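Local coordinates for protein adenylyltransferase MntA (PDB 6M6U) that neutralises its cognate toxin HepT, mostly by adding three AMP units to it in succession, using ATP and magnesium, at residues Glu57-Leu62 and Ser68-Val73. The protein carries 2 engineered substitutions. Residues are numbered along the deposited sequence; the frame is centred on the assembly and turned at random.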
ATOM      1  N   GLU E  57      17.350  10.216  -1.085  1.00 49.22           N
ATOM      2  CA  GLU E  57      17.485  11.049   0.107  1.00 43.79           C
ATOM      3  C   GLU E  57      17.303  12.519  -0.236  1.00 42.95           C
ATOM      4  O   GLU E  57      16.619  13.256   0.487  1.00 44.82           O
ATOM      5  CB  GLU E  57      18.848  10.816   0.764  1.00 47.81           C
ATOM      6  CG  GLU E  57      19.084   9.398   1.296  1.00 57.78           C
ATOM      7  CD  GLU E  57      18.479   9.165   2.679  1.00 73.17           C
ATOM      8  OE1 GLU E  57      18.297   7.987   3.060  1.00 79.65           O
ATOM      9  OE2 GLU E  57      18.190  10.156   3.389  1.00 75.78           O
ATOM     10  N   LEU E  58      17.901  12.968  -1.341  1.00 42.64           N
ATOM     11  CA  LEU E  58      17.738  14.362  -1.737  1.00 38.97           C
ATOM     12  C   LEU E  58      16.275  14.680  -2.020  1.00 37.94           C
ATOM     13  O   LEU E  58      15.780  15.748  -1.642  1.00 36.96           O
ATOM     14  CB  LEU E  58      18.612  14.665  -2.952  1.00 41.99           C
ATOM     15  CG  LEU E  58      18.522  16.087  -3.506  1.00 44.70           C
ATOM     16  CD1 LEU E  58      18.728  17.095  -2.391  1.00 47.98           C
ATOM     17  CD2 LEU E  58      19.557  16.283  -4.597  1.00 43.92           C
ATOM     18  N   ALA E  59      15.564  13.753  -2.669  1.00 35.78           N
ATOM     19  CA  ALA E  59      14.145  13.956  -2.937  1.00 31.22           C
ATOM     20  C   ALA E  59      13.370  14.178  -1.643  1.00 36.55           C
ATOM     21  O   ALA E  59      12.557  15.107  -1.543  1.00 33.75           O
ATOM     22  CB  ALA E  59      13.580  12.761  -3.706  1.00 32.62           C
ATOM     23  N   GLN E  60      13.617  13.338  -0.631  1.00 35.12           N
ATOM     24  CA  GLN E  60      12.914  13.506   0.638  1.00 41.21           C
ATOM     25  C   GLN E  60      13.320  14.801   1.329  1.00 43.78           C
ATOM     26  O   GLN E  60      12.505  15.402   2.037  1.00 41.37           O
ATOM     27  CB  GLN E  60      13.156  12.310   1.564  1.00 32.75           C
ATOM     28  CG  GLN E  60      12.985  10.946   0.907  1.00 36.74           C
ATOM     29  CD  GLN E  60      11.827  10.886  -0.078  1.00 39.59           C
ATOM     30  OE1 GLN E  60      10.723  11.340   0.212  1.00 40.27           O
ATOM     31  NE2 GLN E  60      12.082  10.319  -1.258  1.00 40.19           N
ATOM     32  N   LYS E  61      14.559  15.261   1.126  1.00 44.78           N
ATOM     33  CA  LYS E  61      14.929  16.560   1.680  1.00 47.90           C
ATOM     34  C   LYS E  61      14.183  17.688   0.974  1.00 44.74           C
ATOM     35  O   LYS E  61      13.724  18.636   1.623  1.00 49.11           O
ATOM     36  CB  LYS E  61      16.439  16.780   1.600  1.00 50.34           C
ATOM     37  CG  LYS E  61      16.899  17.937   2.486  1.00 56.73           C
ATOM     38  CD  LYS E  61      18.363  18.307   2.279  1.00 65.05           C
ATOM     39  CE  LYS E  61      19.228  17.089   2.021  1.00 68.41           C
ATOM     40  NZ  LYS E  61      19.491  16.324   3.272  1.00 71.72           N
ATOM     41  N   LEU E  62      14.038  17.602  -0.352  1.00 36.45           N
ATOM     42  CA  LEU E  62      13.164  18.544  -1.044  1.00 40.13           C
ATOM     43  C   LEU E  62      11.725  18.390  -0.577  1.00 40.36           C
ATOM     44  O   LEU E  62      11.023  19.385  -0.357  1.00 39.38           O
ATOM     45  CB  LEU E  62      13.244  18.339  -2.556  1.00 46.17           C
ATOM     46  CG  LEU E  62      14.212  19.238  -3.320  1.00 53.10           C
ATOM     47  CD1 LEU E  62      15.641  18.861  -2.988  1.00 61.20           C
ATOM     48  CD2 LEU E  62      13.956  19.158  -4.815  1.00 50.99           C
ATOM     49  N   SER E  68       5.610  18.509   0.503  1.00 43.45           N
ATOM     50  CA  SER E  68       4.876  17.759  -0.507  1.00 45.12           C
ATOM     51  C   SER E  68       5.749  16.611  -0.985  1.00 45.71           C
ATOM     52  O   SER E  68       6.976  16.669  -0.900  1.00 47.90           O
ATOM     53  CB  SER E  68       4.472  18.655  -1.683  1.00 53.20           C
ATOM     54  OG  SER E  68       3.888  17.897  -2.727  1.00 64.05           O
ATOM     55  N   ASP E  69       5.105  15.563  -1.492  1.00 42.66           N
ATOM     56  CA  ASP E  69       5.856  14.439  -2.032  1.00 42.21           C
ATOM     57  C   ASP E  69       6.630  14.870  -3.273  1.00 41.10           C
ATOM     58  O   ASP E  69       6.112  15.576  -4.141  1.00 43.47           O
ATOM     59  CB  ASP E  69       4.927  13.272  -2.362  1.00 44.49           C
ATOM     60  CG  ASP E  69       4.406  12.571  -1.118  1.00 51.56           C
ATOM     61  OD1 ASP E  69       5.038  12.708  -0.046  1.00 54.08           O
ATOM     62  OD2 ASP E  69       3.367  11.879  -1.212  1.00 51.07           O
ATOM     63  N   VAL E  70       7.886  14.457  -3.342  1.00 34.51           N
ATOM     64  CA  VAL E  70       8.768  14.819  -4.439  1.00 37.61           C
ATOM     65  C   VAL E  70       9.293  13.540  -5.072  1.00 38.22           C
ATOM     66  O   VAL E  70       9.623  12.578  -4.369  1.00 38.65           O
ATOM     67  CB  VAL E  70       9.924  15.720  -3.960  1.00 35.20           C
ATOM     68  CG1 VAL E  70      11.022  15.810  -5.026  1.00 33.66           C
ATOM     69  CG2 VAL E  70       9.393  17.105  -3.615  1.00 33.04           C
ATOM     70  N   ASP E  71       9.325  13.517  -6.398  1.00 35.68           N
ATOM     71  CA  ASP E  71       9.994  12.461  -7.143  1.00 38.44           C
ATOM     72  C   ASP E  71      11.130  13.099  -7.926  1.00 39.66           C
ATOM     73  O   ASP E  71      10.895  13.986  -8.755  1.00 39.35           O
ATOM     74  CB  ASP E  71       9.028  11.733  -8.078  1.00 43.55           C
ATOM     75  CG  ASP E  71       9.670  10.535  -8.755  1.00 53.26           C
ATOM     76  OD1 ASP E  71       9.292  10.227  -9.905  1.00 58.68           O
ATOM     77  OD2 ASP E  71      10.552   9.899  -8.138  1.00 57.26           O
ATOM     78  N   LEU E  72      12.356  12.666  -7.647  1.00 41.99           N
ATOM     79  CA  LEU E  72      13.552  13.246  -8.244  1.00 35.07           C
ATOM     80  C   LEU E  72      14.115  12.251  -9.247  1.00 39.14           C
ATOM     81  O   LEU E  72      14.494  11.132  -8.876  1.00 35.83           O
ATOM     82  CB  LEU E  72      14.589  13.603  -7.179  1.00 29.23           C
ATOM     83  CG  LEU E  72      15.909  14.166  -7.712  1.00 33.56           C
ATOM     84  CD1 LEU E  72      15.689  15.436  -8.539  1.00 26.74           C
ATOM     85  CD2 LEU E  72      16.857  14.430  -6.550  1.00 35.50           C
ATOM     86  N   VAL E  73      14.155  12.656 -10.511  1.00 33.34           N
ATOM     87  CA  VAL E  73      14.529  11.784 -11.614  1.00 38.66           C
ATOM     88  C   VAL E  73      15.914  12.193 -12.091  1.00 36.54           C
ATOM     89  O   VAL E  73      16.146  13.361 -12.425  1.00 39.11           O
ATOM     90  CB  VAL E  73      13.501  11.855 -12.755  1.00 44.42           C
ATOM     91  CG1 VAL E  73      14.098  11.329 -14.047  1.00 49.94           C
ATOM     92  CG2 VAL E  73      12.244  11.070 -12.391  1.00 41.78           C
TER
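The flat groups here are backbone ones, because L58, A59, L62, V70 and L72 all have aliphatic side chains. V70 CB stands above the plane of the A59 carbonyl, tilted from it, 3.6 Å from A59 O. A59 CB points at the strand and lies 3.7 Å from L72 CB. A59 CB is also 4.0 Å from V70 O. V70 CG1, held anti to the backbone N (chi1 166°), and V70 CG2 both lie 4.2 Å from L62 CB, so the fork of V70 turns broadside to it. L72 crosses L58 at a slant, and L72 CD2 sits 3.8 Å from L58 CD2.

Helix 52-66 and strand 70-74 close the beta-alpha-beta unit that starts with strand 40-46. The axes of their short segments come within 7.4 Å, with 142° between their N-to-C directions. This unit belongs to the nucleotidyltransferase fold of the polymerase beta family. I42 and V44 of strand 40-46 continue the apolar layer, and L12 and L13 of helix 6-16 cover L62. D71, a magnesium ligand, points away from the helix. D69, in the loop just before the strand, also points away and forms a salt bridge with R70 of the toxin chain.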